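Local structure of tetratricopeptide TPR_2 repeat protein (Thermobaculum terrenum, 5DJS) at residues P262-W267 and M276-Y281; V412-L417 and P434-E439. The protein is a tetratricopeptide-repeat protein whose chain also carries a GT-B-type fold of glycosyl transferase family 41, with uridine-5'-diphosphate bound in the model. The protein carries 1 engineered substitution. All blocks are in the same frame, centred on the assembly; numbering follows the deposited sequence.

Contact 1: residues P262-W267 and M276-Y281; sequences PVQVTW and MRAMDY
M279 lays its thioether over the peptide link between V265 and T266: SD stands above the face of that flat group, 3.4 Å from V265 C. CG leaves anti to the backbone N (chi1 -161°), and bends at the next two torsions carry the sulfur back to the strand, where it also meets T266 CB. The side chains of M279 and T266 cross at about a right angle, and T266 OG1 is hydrogen-bonded to D243.

Q264 does most of the polar work. Q264 O is gripped twice, by Y281 N at 3.0 Å, lying in the carbonyl plane, and by D280 N at 2.9 Å, tilted out of it and less straight. Its own N-H goes to D280 OD2, 2.7 Å from Q264 N, using the anti lone pair of that oxygen. The carboxylate is shared: OD1 forms a salt bridge with R259, which would be expected to favour the charged form. The extended Q264 chain beyond CG carries NE2 out to A278 O, at 2.9 Å. The acceptor lies in the plane of the amide, but the amide nitrogen sits above the plane of the A278 carbonyl; NE2 also bonds to F256 O.

V265 and Y281 form a parallel bridge, with T266 N donating to Y281 O at 2.9 Å and V265 CG2 resting against Y281 CB. Here the incoming chain becomes strand 281-285, the parallel neighbour of 263-266 in a six-stranded Rossmann-like sheet; the connection 268-275 contains no helix or strand. Strand 240-243 flanks 263-266 on its other edge, helix 253-257 packs against M279, and M515 of helix 479-521 covers V263, V265 and Y281.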
ATOM      1  N   PRO A 262      25.459  -4.247  -2.706  1.00 35.99           N
ATOM      2  CA  PRO A 262      26.079  -3.577  -1.551  1.00 35.29           C
ATOM      3  C   PRO A 262      25.283  -2.424  -0.914  1.00 36.97           C
ATOM      4  O   PRO A 262      25.581  -2.009   0.215  1.00 36.70           O
ATOM      5  CB  PRO A 262      27.355  -3.008  -2.143  1.00 35.84           C
ATOM      6  CG  PRO A 262      27.032  -2.766  -3.576  1.00 35.37           C
ATOM      7  CD  PRO A 262      26.126  -3.886  -3.975  1.00 34.89           C
ATOM      8  N   VAL A 263      24.331  -1.865  -1.653  1.00 38.11           N
ATOM      9  CA  VAL A 263      23.412  -0.864  -1.118  1.00 39.13           C
ATOM     10  C   VAL A 263      21.992  -1.361  -1.359  1.00 38.15           C
ATOM     11  O   VAL A 263      21.581  -1.563  -2.501  1.00 39.44           O
ATOM     12  CB  VAL A 263      23.626   0.510  -1.785  1.00 39.72           C
ATOM     13  CG1 VAL A 263      22.587   1.508  -1.308  1.00 40.26           C
ATOM     14  CG2 VAL A 263      25.030   1.030  -1.495  1.00 39.39           C
ATOM     15  N   GLN A 264      21.249  -1.559  -0.277  1.00 37.81           N
ATOM     16  CA  GLN A 264      19.890  -2.068  -0.371  1.00 38.22           C
ATOM     17  C   GLN A 264      18.937  -1.162   0.400  1.00 38.18           C
ATOM     18  O   GLN A 264      19.169  -0.858   1.585  1.00 36.90           O
ATOM     19  CB  GLN A 264      19.844  -3.507   0.126  1.00 38.04           C
ATOM     20  CG  GLN A 264      20.734  -4.421  -0.705  1.00 36.83           C
ATOM     21  CD  GLN A 264      20.437  -5.890  -0.522  1.00 37.90           C
ATOM     22  OE1 GLN A 264      20.359  -6.630  -1.501  1.00 39.48           O
ATOM     23  NE2 GLN A 264      20.273  -6.329   0.727  1.00 38.65           N
ATOM     24  N   VAL A 265      17.872  -0.754  -0.297  1.00 37.19           N
ATOM     25  CA  VAL A 265      16.993   0.346   0.103  1.00 36.85           C
ATOM     26  C   VAL A 265      15.529  -0.076   0.018  1.00 36.89           C
ATOM     27  O   VAL A 265      15.113  -0.718  -0.959  1.00 33.46           O
ATOM     28  CB  VAL A 265      17.159   1.540  -0.863  1.00 38.38           C
ATOM     29  CG1 VAL A 265      16.241   2.693  -0.483  1.00 38.77           C
ATOM     30  CG2 VAL A 265      18.599   2.015  -0.913  1.00 38.42           C
ATOM     31  N   THR A 266      14.737   0.311   1.018  1.00 38.67           N
ATOM     32  CA  THR A 266      13.269   0.160   0.942  1.00 39.30           C
ATOM     33  C   THR A 266      12.633   1.559   0.846  1.00 39.14           C
ATOM     34  O   THR A 266      12.986   2.464   1.606  1.00 41.29           O
ATOM     35  CB  THR A 266      12.703  -0.709   2.104  1.00 38.80           C
ATOM     36  OG1 THR A 266      11.365  -1.122   1.793  1.00 38.53           O
ATOM     37  CG2 THR A 266      12.731   0.008   3.465  1.00 37.81           C
ATOM     38  N   TRP A 267      11.726   1.732  -0.111  1.00 36.77           N
ATOM     39  CA  TRP A 267      11.150   3.044  -0.421  1.00 37.88           C
ATOM     40  C   TRP A 267       9.780   2.899  -1.105  1.00 39.40           C
ATOM     41  O   TRP A 267       9.542   1.913  -1.828  1.00 37.18           O
ATOM     42  CB  TRP A 267      12.103   3.846  -1.331  1.00 37.37           C
ATOM     43  CG  TRP A 267      11.475   5.095  -1.911  1.00 37.01           C
ATOM     44  CD1 TRP A 267      11.142   6.236  -1.239  1.00 37.39           C
ATOM     45  CD2 TRP A 267      11.090   5.309  -3.272  1.00 36.69           C
ATOM     46  NE1 TRP A 267      10.577   7.148  -2.095  1.00 36.86           N
ATOM     47  CE2 TRP A 267      10.534   6.605  -3.350  1.00 37.06           C
ATOM     48  CE3 TRP A 267      11.170   4.538  -4.437  1.00 37.19           C
ATOM     49  CZ2 TRP A 267      10.052   7.140  -4.541  1.00 38.66           C
ATOM     50  CZ3 TRP A 267      10.687   5.070  -5.631  1.00 37.81           C
ATOM     51  CH2 TRP A 267      10.135   6.360  -5.671  1.00 39.01           C
ATOM     52  N   MET A 276      14.754  -6.130   8.948  1.00 37.03           N
ATOM     53  CA  MET A 276      15.896  -6.905   8.456  1.00 37.84           C
ATOM     54  C   MET A 276      17.230  -6.197   8.699  1.00 40.92           C
ATOM     55  O   MET A 276      17.311  -4.979   8.583  1.00 40.73           O
ATOM     56  CB  MET A 276      15.749  -7.151   6.951  1.00 35.69           C
ATOM     57  CG  MET A 276      14.537  -7.969   6.561  1.00 36.08           C
ATOM     58  SD  MET A 276      14.227  -7.947   4.784  1.00 37.96           S
ATOM     59  CE  MET A 276      15.654  -8.836   4.168  1.00 38.15           C
ATOM     60  N   ARG A 277      18.273  -6.979   9.002  1.00 48.20           N
ATOM     61  CA  ARG A 277      19.670  -6.498   8.966  1.00 51.27           C
ATOM     62  C   ARG A 277      20.108  -6.177   7.536  1.00 48.41           C
ATOM     63  O   ARG A 277      20.816  -5.194   7.316  1.00 49.56           O
ATOM     64  CB  ARG A 277      20.647  -7.548   9.516  1.00 58.49           C
ATOM     65  CG  ARG A 277      20.577  -7.808  11.010  1.00 63.81           C
ATOM     66  CD  ARG A 277      21.602  -8.862  11.421  1.00 69.47           C
ATOM     67  NE  ARG A 277      22.724  -8.279  12.160  1.00 77.13           N
ATOM     68  CZ  ARG A 277      22.784  -8.117  13.491  1.00 87.67           C
ATOM     69  NH1 ARG A 277      21.780  -8.496  14.293  1.00 88.64           N
ATOM     70  NH2 ARG A 277      23.870  -7.569  14.040  1.00 89.35           N
ATOM     71  N   ALA A 278      19.694  -7.025   6.584  1.00 44.87           N
ATOM     72  CA  ALA A 278      20.060  -6.897   5.163  1.00 44.25           C
ATOM     73  C   ALA A 278      19.600  -5.615   4.453  1.00 44.14           C
ATOM     74  O   ALA A 278      20.166  -5.254   3.411  1.00 41.57           O
ATOM     75  CB  ALA A 278      19.558  -8.101   4.384  1.00 44.20           C
ATOM     76  N   MET A 279      18.576  -4.944   4.982  1.00 44.09           N
ATOM     77  CA  MET A 279      18.139  -3.664   4.424  1.00 42.52           C
ATOM     78  C   MET A 279      18.943  -2.531   5.071  1.00 42.25           C
ATOM     79  O   MET A 279      18.903  -2.329   6.286  1.00 41.25           O
ATOM     80  CB  MET A 279      16.641  -3.472   4.624  1.00 41.43           C
ATOM     81  CG  MET A 279      16.013  -2.438   3.702  1.00 41.27           C
ATOM     82  SD  MET A 279      16.008  -2.871   1.942  1.00 41.52           S
ATOM     83  CE  MET A 279      14.950  -4.321   1.907  1.00 39.93           C
ATOM     84  N   ASP A 280      19.678  -1.797   4.243  1.00 43.27           N
ATOM     85  CA  ASP A 280      20.623  -0.794   4.730  1.00 43.16           C
ATOM     86  C   ASP A 280      19.897   0.502   4.993  1.00 43.35           C
ATOM     87  O   ASP A 280      20.065   1.098   6.053  1.00 45.06           O
ATOM     88  CB  ASP A 280      21.761  -0.549   3.718  1.00 43.49           C
ATOM     89  CG  ASP A 280      22.474  -1.834   3.281  1.00 42.25           C
ATOM     90  OD1 ASP A 280      23.002  -2.557   4.161  1.00 41.75           O
ATOM     91  OD2 ASP A 280      22.508  -2.104   2.050  1.00 38.72           O
ATOM     92  N   TYR A 281      19.090   0.930   4.018  1.00 46.32           N
ATOM     93  CA  TYR A 281      18.394   2.228   4.069  1.00 48.02           C
ATOM     94  C   TYR A 281      16.878   2.142   3.881  1.00 46.05           C
ATOM     95  O   TYR A 281      16.376   1.284   3.162  1.00 47.99           O
ATOM     96  CB  TYR A 281      18.981   3.162   3.010  1.00 49.84           C
ATOM     97  CG  TYR A 281      20.438   3.448   3.260  1.00 50.40           C
ATOM     98  CD1 TYR A 281      20.821   4.426   4.177  1.00 51.12           C
ATOM     99  CD2 TYR A 281      21.431   2.723   2.612  1.00 50.87           C
ATOM    100  CE1 TYR A 281      22.154   4.695   4.422  1.00 52.47           C
ATOM    101  CE2 TYR A 281      22.771   2.976   2.853  1.00 52.77           C
ATOM    102  CZ  TYR A 281      23.125   3.966   3.757  1.00 52.25           C
ATOM    103  OH  TYR A 281      24.444   4.227   3.999  1.00 51.40           O
TER

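Contact 2: residues V412-L417 and P434-E439; sequences VALDTL and PVVTLE
D415 presents a flat carboxylate to T437, whose methyl CG2 comes in obliquely, neither squarely over a face nor in the plane, 3.5 Å from D415 OD2 and about as near to D415 CB. The two residues belong to a beta-alpha-beta unit, strand 412-414, helix 423-430, strand 435-438, within the Rossmann-like second half of the GT-B fold; D415 directly follows the first strand. T437 has this methyl anti to its carbonyl carbon, which turns it to D415 and leaves OG1 between N and C (chi1 72°). Both carboxylate oxygens have polar partners: the T448 and S420 hydroxyls at OD2, G421 N at OD1. G421 belongs to the UDP pocket, which makes D415 a likely second-shell residue of that pocket.

The strands run parallel with a crossing angle of -26°. A413 N donates to P434 O, and A413 O accepts from V436 N at 2.9 Å; D415 N then donates to V436 O at 2.9 Å, the donor almost in line with the C=O bond.

A413 and V435 share one face of the sheet, CB to CG2 3.9 Å, and helix 423-430 closes over them through A428. On the opposite face L414 and V436 lie side by side, pointing the same way, with V412 CG1 reaching V436 CG2 at 3.8 Å; helix 465-477 covers this side, L475 against V412 and I471 against V436. Past the end of strand 412-414, a methyl of L417 meets one of L438 on the neighbouring strand, L417 CD1 to L438 CD2 4.3 Å.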
ATOM      1  N   VAL A 412     -14.440  18.999   1.201  1.00 49.54           N
ATOM      2  CA  VAL A 412     -13.326  18.715   2.109  1.00 47.31           C
ATOM      3  C   VAL A 412     -13.068  17.208   2.139  1.00 48.40           C
ATOM      4  O   VAL A 412     -14.017  16.421   2.218  1.00 50.85           O
ATOM      5  CB  VAL A 412     -13.666  19.168   3.545  1.00 44.91           C
ATOM      6  CG1 VAL A 412     -12.566  18.778   4.533  1.00 42.33           C
ATOM      7  CG2 VAL A 412     -13.937  20.669   3.585  1.00 45.06           C
ATOM      8  N   ALA A 413     -11.794  16.814   2.097  1.00 46.71           N
ATOM      9  CA  ALA A 413     -11.408  15.405   2.254  1.00 43.36           C
ATOM     10  C   ALA A 413     -10.935  15.128   3.672  1.00 41.03           C
ATOM     11  O   ALA A 413     -10.247  15.951   4.278  1.00 38.86           O
ATOM     12  CB  ALA A 413     -10.325  15.045   1.271  1.00 45.12           C
ATOM     13  N   LEU A 414     -11.315  13.969   4.200  1.00 41.93           N
ATOM     14  CA  LEU A 414     -10.913  13.546   5.545  1.00 41.93           C
ATOM     15  C   LEU A 414      -9.972  12.360   5.437  1.00 38.68           C
ATOM     16  O   LEU A 414     -10.263  11.404   4.719  1.00 36.02           O
ATOM     17  CB  LEU A 414     -12.141  13.161   6.373  1.00 43.01           C
ATOM     18  CG  LEU A 414     -13.181  14.263   6.579  1.00 44.16           C
ATOM     19  CD1 LEU A 414     -14.422  13.707   7.260  1.00 45.04           C
ATOM     20  CD2 LEU A 414     -12.608  15.413   7.387  1.00 45.34           C
ATOM     21  N   ASP A 415      -8.851  12.431   6.146  1.00 37.83           N
ATOM     22  CA  ASP A 415      -7.830  11.372   6.118  1.00 40.36           C
ATOM     23  C   ASP A 415      -8.030  10.421   7.285  1.00 38.51           C
ATOM     24  O   ASP A 415      -8.551  10.813   8.327  1.00 38.68           O
ATOM     25  CB  ASP A 415      -6.441  12.001   6.197  1.00 41.35           C
ATOM     26  CG  ASP A 415      -5.312  10.983   6.179  1.00 43.04           C
ATOM     27  OD1 ASP A 415      -5.376  10.044   5.357  1.00 44.41           O
ATOM     28  OD2 ASP A 415      -4.362  11.127   6.996  1.00 42.95           O
ATOM     29  N   THR A 416      -7.606   9.174   7.102  1.00 37.45           N
ATOM     30  CA  THR A 416      -7.779   8.134   8.118  1.00 36.83           C
ATOM     31  C   THR A 416      -6.683   8.133   9.188  1.00 38.50           C
ATOM     32  O   THR A 416      -5.599   8.693   9.008  1.00 38.67           O
ATOM     33  CB  THR A 416      -7.844   6.744   7.472  1.00 35.37           C
ATOM     34  OG1 THR A 416      -6.744   6.586   6.571  1.00 35.97           O
ATOM     35  CG2 THR A 416      -9.141   6.577   6.694  1.00 34.68           C
ATOM     36  N   LEU A 417      -7.013   7.513  10.314  1.00 40.23           N
ATOM     37  CA  LEU A 417      -6.069   7.230  11.384  1.00 42.53           C
ATOM     38  C   LEU A 417      -6.388   5.826  11.954  1.00 43.58           C
ATOM     39  O   LEU A 417      -7.516   5.348  11.796  1.00 39.45           O
ATOM     40  CB  LEU A 417      -6.165   8.293  12.484  1.00 43.27           C
ATOM     41  CG  LEU A 417      -7.563   8.587  13.056  1.00 45.19           C
ATOM     42  CD1 LEU A 417      -7.628   8.466  14.575  1.00 43.95           C
ATOM     43  CD2 LEU A 417      -8.033   9.963  12.621  1.00 48.07           C
ATOM     44  N   PRO A 434      -9.088  20.358  -0.202  1.00 48.14           N
ATOM     45  CA  PRO A 434      -8.231  20.244   0.975  1.00 48.71           C
ATOM     46  C   PRO A 434      -8.460  18.931   1.738  1.00 50.37           C
ATOM     47  O   PRO A 434      -9.533  18.315   1.620  1.00 50.51           O
ATOM     48  CB  PRO A 434      -8.629  21.453   1.841  1.00 49.37           C
ATOM     49  CG  PRO A 434      -9.899  21.983   1.282  1.00 48.40           C
ATOM     50  CD  PRO A 434     -10.248  21.229   0.040  1.00 47.76           C
ATOM     51  N   VAL A 435      -7.449  18.529   2.514  1.00 47.34           N
ATOM     52  CA  VAL A 435      -7.447  17.269   3.255  1.00 42.96           C
ATOM     53  C   VAL A 435      -7.134  17.559   4.715  1.00 42.75           C
ATOM     54  O   VAL A 435      -6.109  18.178   5.002  1.00 43.73           O
ATOM     55  CB  VAL A 435      -6.376  16.303   2.702  1.00 41.21           C
ATOM     56  CG1 VAL A 435      -6.395  14.970   3.442  1.00 39.99           C
ATOM     57  CG2 VAL A 435      -6.574  16.067   1.207  1.00 40.58           C
ATOM     58  N   VAL A 436      -8.001  17.109   5.625  1.00 39.40           N
ATOM     59  CA  VAL A 436      -7.749  17.205   7.066  1.00 38.62           C
ATOM     60  C   VAL A 436      -7.146  15.874   7.535  1.00 40.44           C
ATOM     61  O   VAL A 436      -7.594  14.809   7.108  1.00 39.54           O
ATOM     62  CB  VAL A 436      -9.041  17.492   7.855  1.00 39.16           C
ATOM     63  CG1 VAL A 436      -8.732  17.802   9.320  1.00 37.66           C
ATOM     64  CG2 VAL A 436      -9.818  18.653   7.223  1.00 40.99           C
ATOM     65  N   THR A 437      -6.119  15.941   8.392  1.00 42.05           N
ATOM     66  CA  THR A 437      -5.404  14.758   8.892  1.00 43.30           C
ATOM     67  C   THR A 437      -5.037  14.911  10.352  1.00 44.65           C
ATOM     68  O   THR A 437      -4.995  16.029  10.868  1.00 46.26           O
ATOM     69  CB  THR A 437      -4.071  14.510   8.153  1.00 44.88           C
ATOM     70  OG1 THR A 437      -3.097  15.496   8.531  1.00 49.44           O
ATOM     71  CG2 THR A 437      -4.246  14.592   6.668  1.00 48.41           C
ATOM     72  N   LEU A 438      -4.759  13.781  11.000  1.00 44.76           N
ATOM     73  CA  LEU A 438      -4.036  13.759  12.269  1.00 46.74           C
ATOM     74  C   LEU A 438      -2.566  13.409  11.986  1.00 48.70           C
ATOM     75  O   LEU A 438      -2.268  12.484  11.229  1.00 50.37           O
ATOM     76  CB  LEU A 438      -4.654  12.748  13.235  1.00 47.07           C
ATOM     77  CG  LEU A 438      -3.982  12.570  14.610  1.00 48.00           C
ATOM     78  CD1 LEU A 438      -4.057  13.844  15.432  1.00 48.46           C
ATOM     79  CD2 LEU A 438      -4.590  11.412  15.393  1.00 47.79           C
ATOM     80  N   GLU A 439      -1.653  14.171  12.583  1.00 48.45           N
ATOM     81  CA  GLU A 439      -0.233  13.852  12.553  1.00 48.96           C
ATOM     82  C   GLU A 439       0.007  12.880  13.703  1.00 49.38           C
ATOM     83  O   GLU A 439       0.017  13.285  14.870  1.00 50.33           O
ATOM     84  CB  GLU A 439       0.609  15.132  12.697  1.00 48.82           C
ATOM     85  CG  GLU A 439       2.105  14.941  12.533  1.00 49.57           C
ATOM     86  CD  GLU A 439       2.883  16.247  12.601  1.00 51.36           C
ATOM     87  OE1 GLU A 439       3.419  16.654  11.546  1.00 52.60           O
ATOM     88  OE2 GLU A 439       2.957  16.861  13.697  1.00 49.52           O
TER

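Contact 2 pairs two parallel strands; contact 1 pairs a strand with the loop that leads into its parallel neighbour. Each lies in one of the two six-stranded sheets of the GT-B fold, contact 1 in the N-terminal sheet and contact 2 in the C-terminal one. They follow one another along the chain and do not touch: their centres are 31 Å apart and their nearest atoms about 18 Å. The bound UDP belongs with contact 2, where the side chain of D415 comes within about 6 Å of it; the residues that line its pocket all come from the C-terminal half, between F336 and E427. The long helix 479-521 links the two halves, running from beyond contact 2 back to the first sheet.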